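Local coordinates for ATP-dependent DNA helicase (Mycobacterium smegmatis, PDB 5V9X), which probably uses ATP hydrolysis to move 3'-to-5' along single-stranded DNA and unwind RNA:DNA duplexes, as a member of the Lhr helicase family, at residues A[696-707]-A[733-744]; A[712-722]-A[766-774]. All blocks are in the same frame, centred on the assembly; numbering follows the deposited sequence.

Interaction 1 of 2, residues A[696-707]-A[733-744]; sequences DWRVILHSPYGL and ASDDGIIVRLPD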
loop_
_atom_site.group_PDB
_atom_site.type_symbol
_atom_site.label_atom_id
_atom_site.label_comp_id
_atom_site.label_asym_id
_atom_site.label_seq_id
_atom_site.Cartn_x
_atom_site.Cartn_y
_atom_site.Cartn_z
ATOM N N ASP A 696 -14.675 26.863 -25.698
ATOM C CA ASP A 696 -13.851 25.716 -26.047
ATOM C C ASP A 696 -14.568 24.412 -25.720
ATOM O O ASP A 696 -15.251 24.301 -24.698
ATOM C CB ASP A 696 -12.515 25.781 -25.311
ATOM C CG ASP A 696 -11.843 27.129 -25.453
ATOM O OD1 ASP A 696 -12.118 27.831 -26.449
ATOM O OD2 ASP A 696 -11.044 27.492 -24.567
ATOM N N TRP A 697 -14.402 23.424 -26.596
ATOM C CA TRP A 697 -15.049 22.135 -26.407
ATOM C C TRP A 697 -14.387 21.348 -25.281
ATOM O O TRP A 697 -13.199 21.512 -24.988
ATOM C CB TRP A 697 -15.002 21.315 -27.696
ATOM C CG TRP A 697 -16.049 21.684 -28.696
ATOM C CD1 TRP A 697 -15.848 22.176 -29.952
ATOM C CD2 TRP A 697 -17.468 21.585 -28.526
ATOM N NE1 TRP A 697 -17.053 22.388 -30.575
ATOM C CE2 TRP A 697 -18.064 22.034 -29.720
ATOM C CE3 TRP A 697 -18.291 21.162 -27.480
ATOM C CZ2 TRP A 697 -19.445 22.071 -29.896
ATOM C CZ3 TRP A 697 -19.662 21.198 -27.656
ATOM C CH2 TRP A 697 -20.224 21.649 -28.854
ATOM N N ARG A 698 -15.175 20.478 -24.654
ATOM C CA ARG A 698 -14.681 19.568 -23.627
ATOM C C ARG A 698 -15.410 18.243 -23.767
ATOM O O ARG A 698 -16.632 18.184 -23.598
ATOM C CB ARG A 698 -14.871 20.148 -22.224
ATOM C CG ARG A 698 -13.597 20.725 -21.637
ATOM C CD ARG A 698 -13.804 21.259 -20.231
ATOM N NE ARG A 698 -12.542 21.698 -19.641
ATOM C CZ ARG A 698 -11.953 22.857 -19.914
ATOM N NH1 ARG A 698 -12.509 23.699 -20.776
ATOM N NH2 ARG A 698 -10.805 23.174 -19.332
ATOM N N VAL A 699 -14.662 17.188 -24.076
ATOM C CA VAL A 699 -15.211 15.855 -24.294
ATOM C C VAL A 699 -14.711 14.953 -23.175
ATOM O O VAL A 699 -13.501 14.738 -23.034
ATOM C CB VAL A 699 -14.820 15.301 -25.671
ATOM C CG1 VAL A 699 -15.545 13.997 -25.939
ATOM C CG2 VAL A 699 -15.125 16.321 -26.757
ATOM N N ILE A 700 -15.640 14.421 -22.386
ATOM C CA ILE A 700 -15.325 13.623 -21.208
ATOM C C ILE A 700 -15.768 12.190 -21.452
ATOM O O ILE A 700 -16.919 11.946 -21.834
ATOM C CB ILE A 700 -15.999 14.195 -19.949
ATOM C CG1 ILE A 700 -15.454 15.590 -19.640
ATOM C CG2 ILE A 700 -15.790 13.266 -18.768
ATOM C CD1 ILE A 700 -16.152 16.276 -18.491
ATOM N N LEU A 701 -14.857 11.245 -21.238
ATOM C CA LEU A 701 -15.191 9.827 -21.256
ATOM C C LEU A 701 -15.502 9.389 -19.833
ATOM O O LEU A 701 -14.686 9.586 -18.930
ATOM C CB LEU A 701 -14.048 8.992 -21.833
ATOM C CG LEU A 701 -14.186 7.475 -21.659
ATOM C CD1 LEU A 701 -15.458 6.958 -22.321
ATOM C CD2 LEU A 701 -12.961 6.752 -22.201
ATOM N N HIS A 702 -16.681 8.812 -19.634
ATOM C CA HIS A 702 -17.093 8.317 -18.329
ATOM C C HIS A 702 -16.927 6.804 -18.286
ATOM O O HIS A 702 -17.476 6.090 -19.130
ATOM C CB HIS A 702 -18.541 8.698 -18.034
ATOM C CG HIS A 702 -18.751 10.155 -17.759
ATOM N ND1 HIS A 702 -18.684 11.117 -18.743
ATOM C CD2 HIS A 702 -19.044 10.813 -16.612
ATOM C CE1 HIS A 702 -18.923 12.303 -18.216
ATOM N NE2 HIS A 702 -19.142 12.147 -16.923
ATOM N N SER A 703 -16.172 6.323 -17.298
ATOM C CA SER A 703 -15.860 4.909 -17.130
ATOM C C SER A 703 -15.285 4.692 -15.739
ATOM O O SER A 703 -14.425 5.464 -15.302
ATOM C CB SER A 703 -14.866 4.438 -18.194
ATOM O OG SER A 703 -14.145 3.300 -17.753
ATOM N N PRO A 704 -15.723 3.663 -15.015
ATOM C CA PRO A 704 -15.235 3.442 -13.649
ATOM C C PRO A 704 -13.987 2.581 -13.537
ATOM O O PRO A 704 -13.544 2.330 -12.411
ATOM C CB PRO A 704 -16.429 2.733 -13.000
ATOM C CG PRO A 704 -16.981 1.903 -14.110
ATOM C CD PRO A 704 -16.776 2.699 -15.381
ATOM N N TYR A 705 -13.392 2.158 -14.655
ATOM C CA TYR A 705 -12.414 1.074 -14.651
ATOM C C TYR A 705 -11.036 1.480 -14.142
ATOM O O TYR A 705 -10.053 0.776 -14.398
ATOM C CB TYR A 705 -12.292 0.483 -16.058
ATOM C CG TYR A 705 -13.412 -0.468 -16.396
ATOM C CD1 TYR A 705 -13.366 -1.793 -15.987
ATOM C CD2 TYR A 705 -14.519 -0.042 -17.117
ATOM C CE1 TYR A 705 -14.389 -2.670 -16.290
ATOM C CE2 TYR A 705 -15.547 -0.911 -17.424
ATOM C CZ TYR A 705 -15.476 -2.224 -17.008
ATOM O OH TYR A 705 -16.495 -3.095 -17.311
ATOM N N GLY A 706 -10.942 2.589 -13.421
ATOM C CA GLY A 706 -9.739 2.914 -12.682
ATOM C C GLY A 706 -8.656 3.547 -13.538
ATOM O O GLY A 706 -8.677 3.504 -14.769
ATOM N N LEU A 707 -7.675 4.137 -12.849
ATOM C CA LEU A 707 -6.602 4.863 -13.514
ATOM C C LEU A 707 -5.628 3.940 -14.237
ATOM O O LEU A 707 -4.995 4.373 -15.206
ATOM C CB LEU A 707 -5.851 5.726 -12.494
ATOM C CG LEU A 707 -4.788 6.682 -13.040
ATOM C CD1 LEU A 707 -5.425 7.770 -13.891
ATOM C CD2 LEU A 707 -3.977 7.288 -11.910
ATOM N N ALA A 733 -6.311 12.249 -17.132
ATOM C CA ALA A 733 -6.876 10.942 -16.829
ATOM C C ALA A 733 -7.020 10.772 -15.323
ATOM O O ALA A 733 -6.185 11.251 -14.549
ATOM C CB ALA A 733 -6.007 9.819 -17.402
ATOM N N SER A 734 -8.084 10.086 -14.915
ATOM C CA SER A 734 -8.362 9.848 -13.504
ATOM C C SER A 734 -8.986 8.464 -13.364
ATOM O O SER A 734 -9.099 7.711 -14.337
ATOM C CB SER A 734 -9.265 10.948 -12.932
ATOM O OG SER A 734 -10.512 10.980 -13.600
ATOM N N ASP A 735 -9.392 8.123 -12.137
ATOM C CA ASP A 735 -10.028 6.831 -11.897
ATOM C C ASP A 735 -11.347 6.708 -12.653
ATOM O O ASP A 735 -11.700 5.622 -13.128
ATOM C CB ASP A 735 -10.263 6.622 -10.397
ATOM C CG ASP A 735 -9.030 6.114 -9.671
ATOM O OD1 ASP A 735 -8.218 5.403 -10.297
ATOM O OD2 ASP A 735 -8.878 6.420 -8.468
ATOM N N ASP A 736 -12.092 7.807 -12.774
ATOM C CA ASP A 736 -13.459 7.763 -13.280
ATOM C C ASP A 736 -13.612 8.433 -14.642
ATOM O O ASP A 736 -14.684 8.955 -14.961
ATOM C CB ASP A 736 -14.422 8.387 -12.272
ATOM C CG ASP A 736 -14.633 7.510 -11.055
ATOM O OD1 ASP A 736 -13.796 6.614 -10.821
ATOM O OD2 ASP A 736 -15.639 7.705 -10.339
ATOM N N GLY A 737 -12.565 8.426 -15.459
ATOM C CA GLY A 737 -12.707 8.832 -16.838
ATOM C C GLY A 737 -11.499 9.592 -17.337
ATOM O O GLY A 737 -10.444 9.622 -16.704
ATOM N N ILE A 738 -11.675 10.211 -18.506
ATOM C CA ILE A 738 -10.630 10.959 -19.196
ATOM C C ILE A 738 -11.224 12.274 -19.681
ATOM O O ILE A 738 -12.319 12.292 -20.255
ATOM C CB ILE A 738 -10.042 10.159 -20.377
ATOM C CG1 ILE A 738 -9.301 8.917 -19.874
ATOM C CG2 ILE A 738 -9.123 11.030 -21.226
ATOM C CD1 ILE A 738 -8.771 8.036 -20.983
ATOM N N ILE A 739 -10.504 13.371 -19.457
ATOM C CA ILE A 739 -10.947 14.709 -19.839
ATOM C C ILE A 739 -10.133 15.171 -21.040
ATOM O O ILE A 739 -8.897 15.161 -21.002
ATOM C CB ILE A 739 -10.808 15.704 -18.674
ATOM C CG1 ILE A 739 -11.543 15.190 -17.435
ATOM C CG2 ILE A 739 -11.341 17.072 -19.078
ATOM C CD1 ILE A 739 -11.354 16.063 -16.212
ATOM N N VAL A 740 -10.828 15.586 -22.097
ATOM C CA VAL A 740 -10.212 16.135 -23.299
ATOM C C VAL A 740 -10.755 17.542 -23.515
ATOM O O VAL A 740 -11.939 17.802 -23.276
ATOM C CB VAL A 740 -10.480 15.244 -24.532
ATOM C CG1 VAL A 740 -9.880 15.856 -25.789
ATOM C CG2 VAL A 740 -9.925 13.846 -24.308
ATOM N N ARG A 741 -9.886 18.452 -23.952
ATOM C CA ARG A 741 -10.277 19.818 -24.270
ATOM C C ARG A 741 -9.797 20.162 -25.672
ATOM O O ARG A 741 -8.628 19.942 -26.003
ATOM C CB ARG A 741 -9.711 20.817 -23.253
ATOM C CG ARG A 741 -9.873 22.273 -23.663
ATOM C CD ARG A 741 -9.553 23.223 -22.519
ATOM N NE ARG A 741 -8.692 24.322 -22.950
ATOM C CZ ARG A 741 -7.407 24.431 -22.629
ATOM N NH1 ARG A 741 -6.837 23.514 -21.861
ATOM N NH2 ARG A 741 -6.695 25.460 -23.065
ATOM N N LEU A 742 -10.702 20.697 -26.490
ATOM C CA LEU A 742 -10.394 21.068 -27.862
ATOM C C LEU A 742 -10.946 22.465 -28.123
ATOM O O LEU A 742 -12.114 22.739 -27.796
ATOM C CB LEU A 742 -10.991 20.068 -28.868
ATOM C CG LEU A 742 -10.852 18.565 -28.615
ATOM C CD1 LEU A 742 -12.003 18.048 -27.762
ATOM C CD2 LEU A 742 -10.777 17.804 -29.929
ATOM N N PRO A 743 -10.154 23.372 -28.693
ATOM C CA PRO A 743 -10.703 24.674 -29.087
ATOM C C PRO A 743 -11.774 24.502 -30.153
ATOM O O PRO A 743 -11.726 23.576 -30.966
ATOM C CB PRO A 743 -9.482 25.430 -29.624
ATOM C CG PRO A 743 -8.497 24.366 -29.984
ATOM C CD PRO A 743 -8.718 23.257 -29.002
ATOM N N ASP A 744 -12.755 25.403 -30.130
ATOM C CA ASP A 744 -13.914 25.279 -31.004
ATOM C C ASP A 744 -13.491 25.233 -32.468
ATOM O O ASP A 744 -12.629 25.999 -32.909
ATOM C CB ASP A 744 -14.881 26.440 -30.774
ATOM C CG ASP A 744 -16.255 26.178 -31.359
ATOM O OD1 ASP A 744 -17.117 25.634 -30.637
ATOM O OD2 ASP A 744 -16.471 26.508 -32.544
#
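Val699 and Leu742 meet diagonally on one face of an antiparallel ladder, where Val699 CG2 is the bump set against Leu742 CD1, 3.7 Å away. That valine branch stands anti to the carbonyl carbon, which turns it toward the leucine. The strand axes run at 160°, 4.6 Å apart at closest approach. Trp697–Leu742, Val699–Val740 and Leu701–Ile738 are the hydrogen-bonded pairs, the bond from Trp697 N to Leu742 O being bent and weak. Across the other face, Arg698 and Arg741 run side by side, and the Arg741 CD methylene covers the Arg698 guanidinium, 3.4 Å from Arg698 NH2. Salt bridges to Asp692 and Glu729 respectively probably offset these like charges. At the far end, Asp735 OD1 accepts a hydrogen bond from Leu707 N (2.9 Å) through its anti lone pair, just after the N-cap Gly706, and Leu707 CD1 fills the hollow between Ser734 CA (3.6 Å) and Ala733 CB. A type I turn, Ser734 to Gly737, joins strands 732-734 and 737-742 as a hairpin, beside which 697-702 pairs. Strand 684-691 flanks 697-702; helix 707-725 packs on the face of Leu701, Ile738 and Val740, while helix 865-870 touches Ile700 on the reverse.

Interaction 2 of 2, residues A[712-722]-A[766-774]; sequences PLALAVGRRLR and VTAEVGGSA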
loop_
_atom_site.group_PDB
_atom_site.type_symbol
_atom_site.label_atom_id
_atom_site.label_comp_id
_atom_site.label_asym_id
_atom_site.label_seq_id
_atom_site.Cartn_x
_atom_site.Cartn_y
_atom_site.Cartn_z
ATOM N N PRO A 712 -2.973 4.510 -19.644
ATOM C CA PRO A 712 -2.527 4.163 -21.001
ATOM C C PRO A 712 -3.525 4.546 -22.076
ATOM O O PRO A 712 -3.119 4.823 -23.211
ATOM C CB PRO A 712 -2.335 2.644 -20.928
ATOM C CG PRO A 712 -3.274 2.207 -19.857
ATOM C CD PRO A 712 -3.227 3.307 -18.831
ATOM N N LEU A 713 -4.823 4.563 -21.759
ATOM C CA LEU A 713 -5.807 4.989 -22.748
ATOM C C LEU A 713 -5.629 6.456 -23.111
ATOM O O LEU A 713 -5.833 6.832 -24.271
ATOM C CB LEU A 713 -7.224 4.729 -22.233
ATOM C CG LEU A 713 -8.361 5.098 -23.192
ATOM C CD1 LEU A 713 -8.152 4.447 -24.549
ATOM C CD2 LEU A 713 -9.708 4.703 -22.611
ATOM N N ALA A 714 -5.238 7.293 -22.145
ATOM C CA ALA A 714 -4.957 8.690 -22.452
ATOM C C ALA A 714 -3.745 8.830 -23.363
ATOM O O ALA A 714 -3.711 9.731 -24.210
ATOM C CB ALA A 714 -4.752 9.481 -21.160
ATOM N N LEU A 715 -2.744 7.959 -23.204
ATOM C CA LEU A 715 -1.610 7.956 -24.124
ATOM C C LEU A 715 -2.066 7.717 -25.556
ATOM O O LEU A 715 -1.608 8.395 -26.482
ATOM C CB LEU A 715 -0.598 6.885 -23.712
ATOM C CG LEU A 715 0.128 7.036 -22.377
ATOM C CD1 LEU A 715 0.954 5.794 -22.091
ATOM C CD2 LEU A 715 1.005 8.272 -22.391
ATOM N N ALA A 716 -2.964 6.751 -25.754
ATOM C CA ALA A 716 -3.441 6.441 -27.097
ATOM C C ALA A 716 -4.257 7.592 -27.669
ATOM O O ALA A 716 -4.079 7.974 -28.831
ATOM C CB ALA A 716 -4.264 5.153 -27.072
ATOM N N VAL A 717 -5.162 8.155 -26.863
ATOM C CA VAL A 717 -5.946 9.306 -27.303
ATOM C C VAL A 717 -5.033 10.478 -27.635
ATOM O O VAL A 717 -5.246 11.191 -28.624
ATOM C CB VAL A 717 -6.982 9.684 -26.226
ATOM C CG1 VAL A 717 -7.705 10.966 -26.602
ATOM C CG2 VAL A 717 -7.977 8.548 -26.023
ATOM N N GLY A 718 -4.000 10.694 -26.816
ATOM C CA GLY A 718 -3.076 11.785 -27.079
ATOM C C GLY A 718 -2.377 11.642 -28.415
ATOM O O GLY A 718 -2.287 12.599 -29.188
ATOM N N ARG A 719 -1.876 10.438 -28.706
ATOM C CA ARG A 719 -1.227 10.183 -29.990
ATOM C C ARG A 719 -2.150 10.532 -31.148
ATOM O O ARG A 719 -1.753 11.228 -32.090
ATOM C CB ARG A 719 -0.793 8.719 -30.077
ATOM C CG ARG A 719 -0.068 8.363 -31.365
ATOM C CD ARG A 719 0.064 6.860 -31.530
ATOM N NE ARG A 719 1.059 6.508 -32.538
ATOM C CZ ARG A 719 2.275 6.050 -32.257
ATOM N NH1 ARG A 719 2.646 5.880 -30.995
ATOM N NH2 ARG A 719 3.119 5.756 -33.237
ATOM N N ARG A 720 -3.397 10.060 -31.089
ATOM C CA ARG A 720 -4.357 10.359 -32.145
ATOM C C ARG A 720 -4.687 11.843 -32.200
ATOM O O ARG A 720 -4.817 12.416 -33.288
ATOM C CB ARG A 720 -5.634 9.555 -31.930
ATOM C CG ARG A 720 -5.826 8.418 -32.893
ATOM C CD ARG A 720 -7.260 7.971 -32.828
ATOM N NE ARG A 720 -7.411 6.565 -33.164
ATOM C CZ ARG A 720 -8.413 5.812 -32.728
ATOM N NH1 ARG A 720 -8.489 4.536 -33.076
ATOM N NH2 ARG A 720 -9.333 6.340 -31.933
ATOM N N LEU A 721 -4.843 12.475 -31.035
ATOM C CA LEU A 721 -5.260 13.872 -30.988
ATOM C C LEU A 721 -4.277 14.766 -31.736
ATOM O O LEU A 721 -4.680 15.625 -32.528
ATOM C CB LEU A 721 -5.406 14.314 -29.532
ATOM C CG LEU A 721 -6.627 15.157 -29.164
ATOM C CD1 LEU A 721 -7.885 14.601 -29.809
ATOM C CD2 LEU A 721 -6.781 15.194 -27.654
ATOM N N ARG A 722 -2.979 14.570 -31.507
ATOM C CA ARG A 722 -1.980 15.360 -32.212
ATOM C C ARG A 722 -1.673 14.827 -33.606
ATOM O O ARG A 722 -1.033 15.533 -34.391
ATOM C CB ARG A 722 -0.694 15.438 -31.386
ATOM C CG ARG A 722 -0.077 14.093 -31.071
ATOM C CD ARG A 722 1.147 14.251 -30.192
ATOM N NE ARG A 722 1.900 13.005 -30.099
ATOM C CZ ARG A 722 1.746 12.109 -29.131
ATOM N NH1 ARG A 722 0.868 12.317 -28.160
ATOM N NH2 ARG A 722 2.477 11.002 -29.133
ATOM N N VAL A 766 0.719 1.899 -26.668
ATOM C CA VAL A 766 1.153 2.231 -25.314
ATOM C C VAL A 766 2.664 2.074 -25.182
ATOM O O VAL A 766 3.327 2.861 -24.493
ATOM C CB VAL A 766 0.396 1.367 -24.287
ATOM C CG1 VAL A 766 0.978 1.552 -22.897
ATOM C CG2 VAL A 766 -1.082 1.722 -24.289
ATOM N N THR A 767 3.233 1.072 -25.855
ATOM C CA THR A 767 4.677 0.863 -25.789
ATOM C C THR A 767 5.433 2.012 -26.447
ATOM O O THR A 767 6.506 2.406 -25.975
ATOM C CB THR A 767 5.045 -0.467 -26.445
ATOM O OG1 THR A 767 4.297 -1.522 -25.830
ATOM C CG2 THR A 767 6.528 -0.759 -26.277
ATOM N N ALA A 768 4.882 2.573 -27.525
ATOM C CA ALA A 768 5.567 3.645 -28.238
ATOM C C ALA A 768 5.432 4.991 -27.535
ATOM O O ALA A 768 6.313 5.848 -27.676
ATOM C CB ALA A 768 5.031 3.749 -29.667
ATOM N N GLU A 769 4.357 5.195 -26.777
ATOM C CA GLU A 769 4.088 6.498 -26.181
ATOM C C GLU A 769 4.624 6.637 -24.766
ATOM O O GLU A 769 4.898 7.761 -24.329
ATOM C CB GLU A 769 2.581 6.774 -26.176
ATOM C CG GLU A 769 1.984 6.889 -27.562
ATOM C CD GLU A 769 2.672 7.949 -28.393
ATOM O OE1 GLU A 769 3.035 9.006 -27.832
ATOM O OE2 GLU A 769 2.860 7.724 -29.606
ATOM N N VAL A 770 4.784 5.526 -24.042
ATOM C CA VAL A 770 5.148 5.610 -22.630
ATOM C C VAL A 770 6.503 6.282 -22.452
ATOM O O VAL A 770 6.740 6.950 -21.439
ATOM C CB VAL A 770 5.113 4.207 -21.986
ATOM C CG1 VAL A 770 6.235 3.326 -22.520
ATOM C CG2 VAL A 770 5.178 4.313 -20.468
ATOM N N GLY A 771 7.399 6.150 -23.435
ATOM C CA GLY A 771 8.735 6.707 -23.294
ATOM C C GLY A 771 8.756 8.216 -23.149
ATOM O O GLY A 771 9.636 8.766 -22.481
ATOM N N GLY A 772 7.798 8.905 -23.762
ATOM C CA GLY A 772 7.705 10.345 -23.673
ATOM C C GLY A 772 6.742 10.874 -22.635
ATOM O O GLY A 772 6.612 12.094 -22.498
ATOM N N SER A 773 6.066 9.999 -21.894
ATOM C CA SER A 773 5.060 10.429 -20.938
ATOM C C SER A 773 5.708 10.898 -19.638
ATOM O O SER A 773 6.826 10.507 -19.288
ATOM C CB SER A 773 4.075 9.297 -20.648
ATOM O OG SER A 773 4.706 8.247 -19.936
ATOM N N ALA A 774 4.975 11.748 -18.913
ATOM C CA ALA A 774 5.480 12.273 -17.650
ATOM C C ALA A 774 5.656 11.173 -16.611
ATOM O O ALA A 774 6.545 11.266 -15.756
ATOM C CB ALA A 774 4.540 13.356 -17.121
#
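The backbones of 712-722 and 766-774 draw nearest at Pro712 and Val766, with CA atoms 6.0 Å apart, and at Leu715 and Glu769, 6.2 Å apart, so helix 707-725 meets the C-terminal end of helix 759-769 and the turn after it. Apolar packing carries the buried side. Pro712 CB sits 3.7 Å from Val766 CG2, and Leu715 forks: CD1 lies against Val766 CG1 and Val770, while Leu715 CD2 comes within 3.7 Å of Ser773 CB in the turn. The turn itself is tied by Ser773 OG, which donates to Val770 O at 2.8 Å; Ser773 N reaches the same oxygen from the same face of its plane. Glu769 lies beside this patch, its CB packed on Leu715 CB. A bend at chi2 (-56°) turns its carboxylate toward two arginines about one helical turn apart. Arg722, its chain extended, approaches from the opposite direction and presents the edge of its guanidinium to Glu769 OE1, the two planes 57° apart; the modelled NH2–OE1 salt bridge is very short, so its exact length is doubtful. Arg719 lies beside Glu769 OE2 as a doubtful second ion pair, because Arg719 NH1 and OE2 are modelled too close together. Leu832 of helix 822-835 and Tyr836 continue the apolar packing beyond Val766 and Leu715. This is a helix packed on the end of another and its following turn, apolar side chains on one side and an Arg719–Glu769–Arg722 ion cluster beside them, the Arg719 leg less certain, within the DEAD/H-associated region of this Lhr helicase.

How the interactions relate
Following the chain from the N terminus, strand 697-702 leads into helix 707-725, whose residues 712-722 form the first half of interaction 2. The chain then returns through 733-744, closing interaction 1 over the 25 intervening residues, and continues to 766-774, where interaction 2 closes a longer loop of 43 residues. The segments therefore alternate, and the two contacts cross rather than nest. Their centres are 15 Å apart and they touch directly: Ile738 CD1 packs 3.7 Å from Leu713 CG, and Val740 CG1 lies equally close to Leu721 CD2. Helix 707-725 thus joins the mixed sheet to helix 759-769 and the turn after it.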